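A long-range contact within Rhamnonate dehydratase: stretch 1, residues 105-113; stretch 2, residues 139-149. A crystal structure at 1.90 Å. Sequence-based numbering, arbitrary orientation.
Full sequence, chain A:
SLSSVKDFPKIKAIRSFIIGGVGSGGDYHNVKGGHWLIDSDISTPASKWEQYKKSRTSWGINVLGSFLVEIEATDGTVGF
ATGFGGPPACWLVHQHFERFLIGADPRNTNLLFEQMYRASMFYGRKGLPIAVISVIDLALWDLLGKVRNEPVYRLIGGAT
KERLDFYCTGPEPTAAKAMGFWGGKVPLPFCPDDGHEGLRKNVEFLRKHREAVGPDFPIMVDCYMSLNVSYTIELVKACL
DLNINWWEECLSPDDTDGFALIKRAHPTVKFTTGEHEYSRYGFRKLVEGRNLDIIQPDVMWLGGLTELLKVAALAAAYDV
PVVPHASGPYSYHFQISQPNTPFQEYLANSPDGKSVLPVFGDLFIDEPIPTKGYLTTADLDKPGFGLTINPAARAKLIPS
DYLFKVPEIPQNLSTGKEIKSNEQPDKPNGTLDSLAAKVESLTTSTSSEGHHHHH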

ATOM      1  N   ASP A 105     -12.466   6.579  45.341  1.00 13.53           N
ATOM      2  CA  ASP A 105     -12.724   5.166  45.584  1.00 14.48           C
ATOM      3  C   ASP A 105     -11.569   4.468  44.872  1.00 14.27           C
ATOM      4  O   ASP A 105     -11.415   4.604  43.661  1.00 14.62           O
ATOM      5  CB  ASP A 105     -14.052   4.745  44.943  1.00 16.07           C
ATOM      6  CG  ASP A 105     -14.479   3.340  45.340  1.00 17.41           C
ATOM      7  OD1 ASP A 105     -13.630   2.422  45.321  1.00 17.37           O
ATOM      8  OD2 ASP A 105     -15.669   3.151  45.665  1.00 18.47           O
ATOM      9  N   PRO A 106     -10.736   3.723  45.614  1.00 14.37           N
ATOM     10  CA  PRO A 106      -9.598   3.029  45.000  1.00 13.59           C
ATOM     11  C   PRO A 106      -9.960   1.996  43.936  1.00 12.86           C
ATOM     12  O   PRO A 106      -9.092   1.536  43.195  1.00 13.36           O
ATOM     13  CB  PRO A 106      -8.882   2.413  46.201  1.00 13.98           C
ATOM     14  CG  PRO A 106     -10.003   2.156  47.154  1.00 15.64           C
ATOM     15  CD  PRO A 106     -10.823   3.416  47.052  1.00 13.74           C
ATOM     16  N   ARG A 107     -11.234   1.629  43.855  1.00 12.80           N
ATOM     17  CA  ARG A 107     -11.665   0.662  42.851  1.00 12.64           C
ATOM     18  C   ARG A 107     -11.812   1.322  41.484  1.00 12.48           C
ATOM     19  O   ARG A 107     -11.949   0.634  40.466  1.00 13.37           O
ATOM     20  CB  ARG A 107     -12.989   0.014  43.267  1.00 12.63           C
ATOM     21  CG  ARG A 107     -12.861  -0.904  44.481  1.00 12.52           C
ATOM     22  CD  ARG A 107     -14.226  -1.375  44.960  1.00 11.39           C
ATOM     23  NE  ARG A 107     -15.086  -0.244  45.293  1.00 11.02           N
ATOM     24  CZ  ARG A 107     -16.342  -0.354  45.717  1.00 11.72           C
ATOM     25  NH1 ARG A 107     -16.894  -1.549  45.864  1.00 11.82           N
ATOM     26  NH2 ARG A 107     -17.044   0.736  45.997  1.00 13.46           N
ATOM     27  N   ASN A 108     -11.776   2.653  41.463  1.00 12.05           N
ATOM     28  CA  ASN A 108     -11.901   3.403  40.212  1.00 11.74           C
ATOM     29  C   ASN A 108     -10.552   3.492  39.509  1.00 11.81           C
ATOM     30  O   ASN A 108     -10.073   4.580  39.189  1.00 11.41           O
ATOM     31  CB  ASN A 108     -12.438   4.814  40.485  1.00 11.58           C
ATOM     32  CG  ASN A 108     -13.893   4.809  40.923  1.00 10.52           C
ATOM     33  OD1 ASN A 108     -14.602   3.825  40.732  1.00 11.60           O
ATOM     34  ND2 ASN A 108     -14.346   5.917  41.495  1.00 11.56           N
ATOM     35  N   THR A 109      -9.943   2.336  39.268  1.00 12.08           N
ATOM     36  CA  THR A 109      -8.641   2.285  38.620  1.00 12.83           C
ATOM     37  C   THR A 109      -8.638   2.902  37.228  1.00 12.30           C
ATOM     38  O   THR A 109      -7.704   3.623  36.867  1.00  9.01           O
ATOM     39  CB  THR A 109      -8.128   0.837  38.539  1.00 13.09           C
ATOM     40  OG1 THR A 109      -9.147  -0.010  37.991  1.00 15.30           O
ATOM     41  CG2 THR A 109      -7.762   0.343  39.921  1.00 15.81           C
ATOM     42  N   ASN A 110      -9.678   2.627  36.445  1.00 11.68           N
ATOM     43  CA  ASN A 110      -9.754   3.184  35.098  1.00 13.19           C
ATOM     44  C   ASN A 110      -9.847   4.707  35.111  1.00 14.32           C
ATOM     45  O   ASN A 110      -9.148   5.383  34.355  1.00 16.59           O
ATOM     46  CB  ASN A 110     -10.942   2.590  34.331  1.00 10.93           C
ATOM     47  CG  ASN A 110     -10.675   1.170  33.853  1.00 11.78           C
ATOM     48  OD1 ASN A 110      -9.535   0.701  33.882  1.00 13.98           O
ATOM     49  ND2 ASN A 110     -11.717   0.487  33.398  1.00 10.35           N
ATOM     50  N   LEU A 111     -10.706   5.250  35.967  1.00 12.30           N
ATOM     51  CA  LEU A 111     -10.857   6.699  36.059  1.00 12.01           C
ATOM     52  C   LEU A 111      -9.566   7.373  36.517  1.00 11.72           C
ATOM     53  O   LEU A 111      -9.097   8.335  35.904  1.00 10.76           O
ATOM     54  CB  LEU A 111     -11.978   7.062  37.039  1.00 11.23           C
ATOM     55  CG  LEU A 111     -12.083   8.555  37.365  1.00 11.60           C
ATOM     56  CD1 LEU A 111     -12.570   9.308  36.133  1.00 13.57           C
ATOM     57  CD2 LEU A 111     -13.037   8.770  38.533  1.00 13.86           C
ATOM     58  N   LEU A 112      -8.987   6.864  37.597  1.00 10.83           N
ATOM     59  CA  LEU A 112      -7.767   7.455  38.130  1.00 11.44           C
ATOM     60  C   LEU A 112      -6.605   7.441  37.140  1.00 11.33           C
ATOM     61  O   LEU A 112      -5.835   8.399  37.073  1.00 11.11           O
ATOM     62  CB  LEU A 112      -7.378   6.761  39.437  1.00 12.08           C
ATOM     63  CG  LEU A 112      -8.418   6.924  40.553  1.00 12.67           C
ATOM     64  CD1 LEU A 112      -7.971   6.156  41.787  1.00 14.26           C
ATOM     65  CD2 LEU A 112      -8.606   8.402  40.884  1.00 13.92           C
ATOM     66  N   PHE A 113      -6.465   6.369  36.367  1.00 10.39           N
ATOM     67  CA  PHE A 113      -5.375   6.331  35.400  1.00 10.33           C
ATOM     68  C   PHE A 113      -5.586   7.350  34.282  1.00 10.15           C
ATOM     69  O   PHE A 113      -4.663   8.071  33.909  1.00 10.44           O
ATOM     70  CB  PHE A 113      -5.215   4.950  34.765  1.00 11.13           C
ATOM     71  CG  PHE A 113      -4.171   4.923  33.687  1.00 11.23           C
ATOM     72  CD1 PHE A 113      -2.818   4.863  34.014  1.00 11.39           C
ATOM     73  CD2 PHE A 113      -4.530   5.074  32.350  1.00 12.44           C
ATOM     74  CE1 PHE A 113      -1.838   4.961  33.024  1.00 11.84           C
ATOM     75  CE2 PHE A 113      -3.556   5.176  31.353  1.00 11.29           C
ATOM     76  CZ  PHE A 113      -2.211   5.121  31.692  1.00 11.25           C
TER
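Stretch 2 (139-149) ALWDLLGKVRN

Two arginines meet across this contact without a hydrogen bond: Arg107 CD lies 3.3 Å from Arg148 NH2, in an oblique approach to the guanidinium. No hydrogen bond or salt bridge joins the two stretches, and the 404 Å² they bury rests mainly on side-chain packing. Stretch 2 continues a helix that begins earlier in the chain, with Asn149 leaving helical geometry at positive phi. It runs nearly antiparallel to helix 109-113, at 161°, but the axes come no closer than 12.0 Å; the turn before that helix makes the nearer approach, with Pro106 CA 6.2 Å from Leu140 CA. This type I turn, Asp105 to Asn108, sets Pro106 against three leucines of the helix: its CB is 4.2 Å from Leu140 CD2, 3.8 Å from Leu143 CD2 and 4.0 Å from Leu144 CD2. Pro106 O is also 3.6 Å from Leu144 CD2. Leu144 also packs its CD2 3.6 Å from Arg107 CG and its CD1 3.9 Å from Thr109 CG2. The same Thr109 methyl, CG2, lies 4.0 Å from Trp141 CE2, oblique to the indole. One helical turn on, Leu112 CD1 meets Leu140 CD1 at 3.7 Å. The Arg107 head group is held within its own stretch by a salt bridge, NH2 to Asp105 OD2 at 2.8 Å, and by NE to Asp105 OD1 at 3.0 Å, while its CG packs on Leu144.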

ATOM      1  N   ALA A 139       0.299   0.657  43.658  1.00 11.73           N
ATOM      2  CA  ALA A 139      -0.021   0.805  45.076  1.00 12.25           C
ATOM      3  C   ALA A 139      -1.532   0.682  45.251  1.00 10.68           C
ATOM      4  O   ALA A 139      -2.010   0.150  46.250  1.00 11.77           O
ATOM      5  CB  ALA A 139       0.468   2.158  45.599  1.00 11.97           C
ATOM      6  N   LEU A 140      -2.284   1.176  44.273  1.00 10.55           N
ATOM      7  CA  LEU A 140      -3.736   1.091  44.324  1.00 11.37           C
ATOM      8  C   LEU A 140      -4.155  -0.372  44.262  1.00 11.68           C
ATOM      9  O   LEU A 140      -5.019  -0.808  45.025  1.00 12.71           O
ATOM     10  CB  LEU A 140      -4.369   1.866  43.162  1.00 12.65           C
ATOM     11  CG  LEU A 140      -4.439   3.389  43.296  1.00 14.52           C
ATOM     12  CD1 LEU A 140      -4.956   3.993  41.997  1.00 14.40           C
ATOM     13  CD2 LEU A 140      -5.358   3.764  44.461  1.00 13.45           C
ATOM     14  N   TRP A 141      -3.541  -1.137  43.361  1.00 10.84           N
ATOM     15  CA  TRP A 141      -3.880  -2.550  43.243  1.00 11.87           C
ATOM     16  C   TRP A 141      -3.502  -3.319  44.502  1.00 11.03           C
ATOM     17  O   TRP A 141      -4.235  -4.209  44.924  1.00 11.47           O
ATOM     18  CB  TRP A 141      -3.210  -3.172  42.015  1.00 13.23           C
ATOM     19  CG  TRP A 141      -3.971  -2.886  40.746  1.00 12.51           C
ATOM     20  CD1 TRP A 141      -3.678  -1.942  39.802  1.00 15.17           C
ATOM     21  CD2 TRP A 141      -5.170  -3.533  40.310  1.00 13.51           C
ATOM     22  NE1 TRP A 141      -4.623  -1.963  38.800  1.00 13.43           N
ATOM     23  CE2 TRP A 141      -5.551  -2.930  39.088  1.00 13.36           C
ATOM     24  CE3 TRP A 141      -5.962  -4.564  40.832  1.00 13.61           C
ATOM     25  CZ2 TRP A 141      -6.688  -3.327  38.380  1.00 13.61           C
ATOM     26  CZ3 TRP A 141      -7.095  -4.959  40.129  1.00 16.45           C
ATOM     27  CH2 TRP A 141      -7.447  -4.339  38.913  1.00 15.56           C
ATOM     28  N   ASP A 142      -2.366  -2.968  45.101  1.00 10.58           N
ATOM     29  CA  ASP A 142      -1.923  -3.624  46.331  1.00 11.90           C
ATOM     30  C   ASP A 142      -2.984  -3.369  47.403  1.00 11.52           C
ATOM     31  O   ASP A 142      -3.359  -4.272  48.149  1.00 12.07           O
ATOM     32  CB  ASP A 142      -0.567  -3.053  46.775  1.00 11.10           C
ATOM     33  CG  ASP A 142       0.041  -3.818  47.949  1.00 14.42           C
ATOM     34  OD1 ASP A 142       0.203  -5.054  47.849  1.00 12.94           O
ATOM     35  OD2 ASP A 142       0.371  -3.175  48.971  1.00 12.47           O
ATOM     36  N   LEU A 143      -3.466  -2.132  47.465  1.00 11.30           N
ATOM     37  CA  LEU A 143      -4.493  -1.744  48.427  1.00 12.12           C
ATOM     38  C   LEU A 143      -5.790  -2.520  48.197  1.00 12.58           C
ATOM     39  O   LEU A 143      -6.414  -3.003  49.144  1.00 13.32           O
ATOM     40  CB  LEU A 143      -4.766  -0.239  48.319  1.00 11.84           C
ATOM     41  CG  LEU A 143      -5.962   0.325  49.091  1.00 11.79           C
ATOM     42  CD1 LEU A 143      -5.760   0.113  50.586  1.00 13.38           C
ATOM     43  CD2 LEU A 143      -6.115   1.808  48.773  1.00 12.47           C
ATOM     44  N   LEU A 144      -6.200  -2.637  46.936  1.00 12.46           N
ATOM     45  CA  LEU A 144      -7.423  -3.360  46.607  1.00 12.63           C
ATOM     46  C   LEU A 144      -7.336  -4.817  47.044  1.00 12.80           C
ATOM     47  O   LEU A 144      -8.294  -5.371  47.586  1.00 13.31           O
ATOM     48  CB  LEU A 144      -7.705  -3.283  45.100  1.00 13.27           C
ATOM     49  CG  LEU A 144      -8.091  -1.903  44.556  1.00 14.73           C
ATOM     50  CD1 LEU A 144      -8.275  -1.980  43.045  1.00 14.44           C
ATOM     51  CD2 LEU A 144      -9.377  -1.423  45.229  1.00 14.54           C
ATOM     52  N   GLY A 145      -6.185  -5.438  46.808  1.00 12.30           N
ATOM     53  CA  GLY A 145      -6.013  -6.822  47.202  1.00 12.62           C
ATOM     54  C   GLY A 145      -6.061  -6.975  48.713  1.00 13.31           C
ATOM     55  O   GLY A 145      -6.626  -7.938  49.230  1.00 14.42           O
ATOM     56  N   LYS A 146      -5.474  -6.017  49.425  1.00 12.68           N
ATOM     57  CA  LYS A 146      -5.455  -6.069  50.882  1.00 13.13           C
ATOM     58  C   LYS A 146      -6.834  -5.854  51.490  1.00 14.81           C
ATOM     59  O   LYS A 146      -7.205  -6.533  52.447  1.00 15.08           O
ATOM     60  CB  LYS A 146      -4.448  -5.052  51.429  1.00 12.45           C
ATOM     61  CG  LYS A 146      -3.019  -5.531  51.245  1.00 14.52           C
ATOM     62  CD  LYS A 146      -1.982  -4.473  51.548  1.00 14.28           C
ATOM     63  CE  LYS A 146      -0.588  -5.064  51.386  1.00 16.52           C
ATOM     64  NZ  LYS A 146       0.494  -4.055  51.543  1.00 15.91           N
ATOM     65  N   VAL A 147      -7.606  -4.929  50.929  1.00 14.06           N
ATOM     66  CA  VAL A 147      -8.946  -4.681  51.444  1.00 15.25           C
ATOM     67  C   VAL A 147      -9.834  -5.913  51.264  1.00 15.27           C
ATOM     68  O   VAL A 147     -10.596  -6.270  52.161  1.00 14.90           O
ATOM     69  CB  VAL A 147      -9.605  -3.470  50.748  1.00 14.98           C
ATOM     70  CG1 VAL A 147     -11.061  -3.337  51.197  1.00 16.44           C
ATOM     71  CG2 VAL A 147      -8.837  -2.197  51.095  1.00 15.55           C
ATOM     72  N   ARG A 148      -9.723  -6.568  50.110  1.00 14.00           N
ATOM     73  CA  ARG A 148     -10.523  -7.758  49.826  1.00 15.16           C
ATOM     74  C   ARG A 148      -9.880  -9.041  50.336  1.00 14.49           C
ATOM     75  O   ARG A 148     -10.483 -10.109  50.272  1.00 15.28           O
ATOM     76  CB  ARG A 148     -10.759  -7.890  48.321  1.00 16.77           C
ATOM     77  CG  ARG A 148     -11.638  -6.800  47.747  1.00 18.79           C
ATOM     78  CD  ARG A 148     -11.731  -6.909  46.248  1.00 20.79           C
ATOM     79  NE  ARG A 148     -12.652  -5.919  45.702  1.00 20.88           N
ATOM     80  CZ  ARG A 148     -12.481  -5.320  44.532  1.00 21.54           C
ATOM     81  NH1 ARG A 148     -11.418  -5.610  43.790  1.00 25.52           N
ATOM     82  NH2 ARG A 148     -13.368  -4.436  44.104  1.00 19.31           N
ATOM     83  N   ASN A 149      -8.655  -8.932  50.836  1.00 14.65           N
ATOM     84  CA  ASN A 149      -7.923 -10.093  51.335  1.00 15.30           C
ATOM     85  C   ASN A 149      -7.715 -11.120  50.217  1.00 15.84           C
ATOM     86  O   ASN A 149      -7.886 -12.324  50.423  1.00 14.69           O
ATOM     87  CB  ASN A 149      -8.671 -10.749  52.500  1.00 16.20           C
ATOM     88  CG  ASN A 149      -7.826 -11.774  53.226  1.00 19.22           C
ATOM     89  OD1 ASN A 149      -8.342 -12.754  53.770  1.00 24.35           O
ATOM     90  ND2 ASN A 149      -6.517 -11.551  53.249  1.00 18.53           N
TER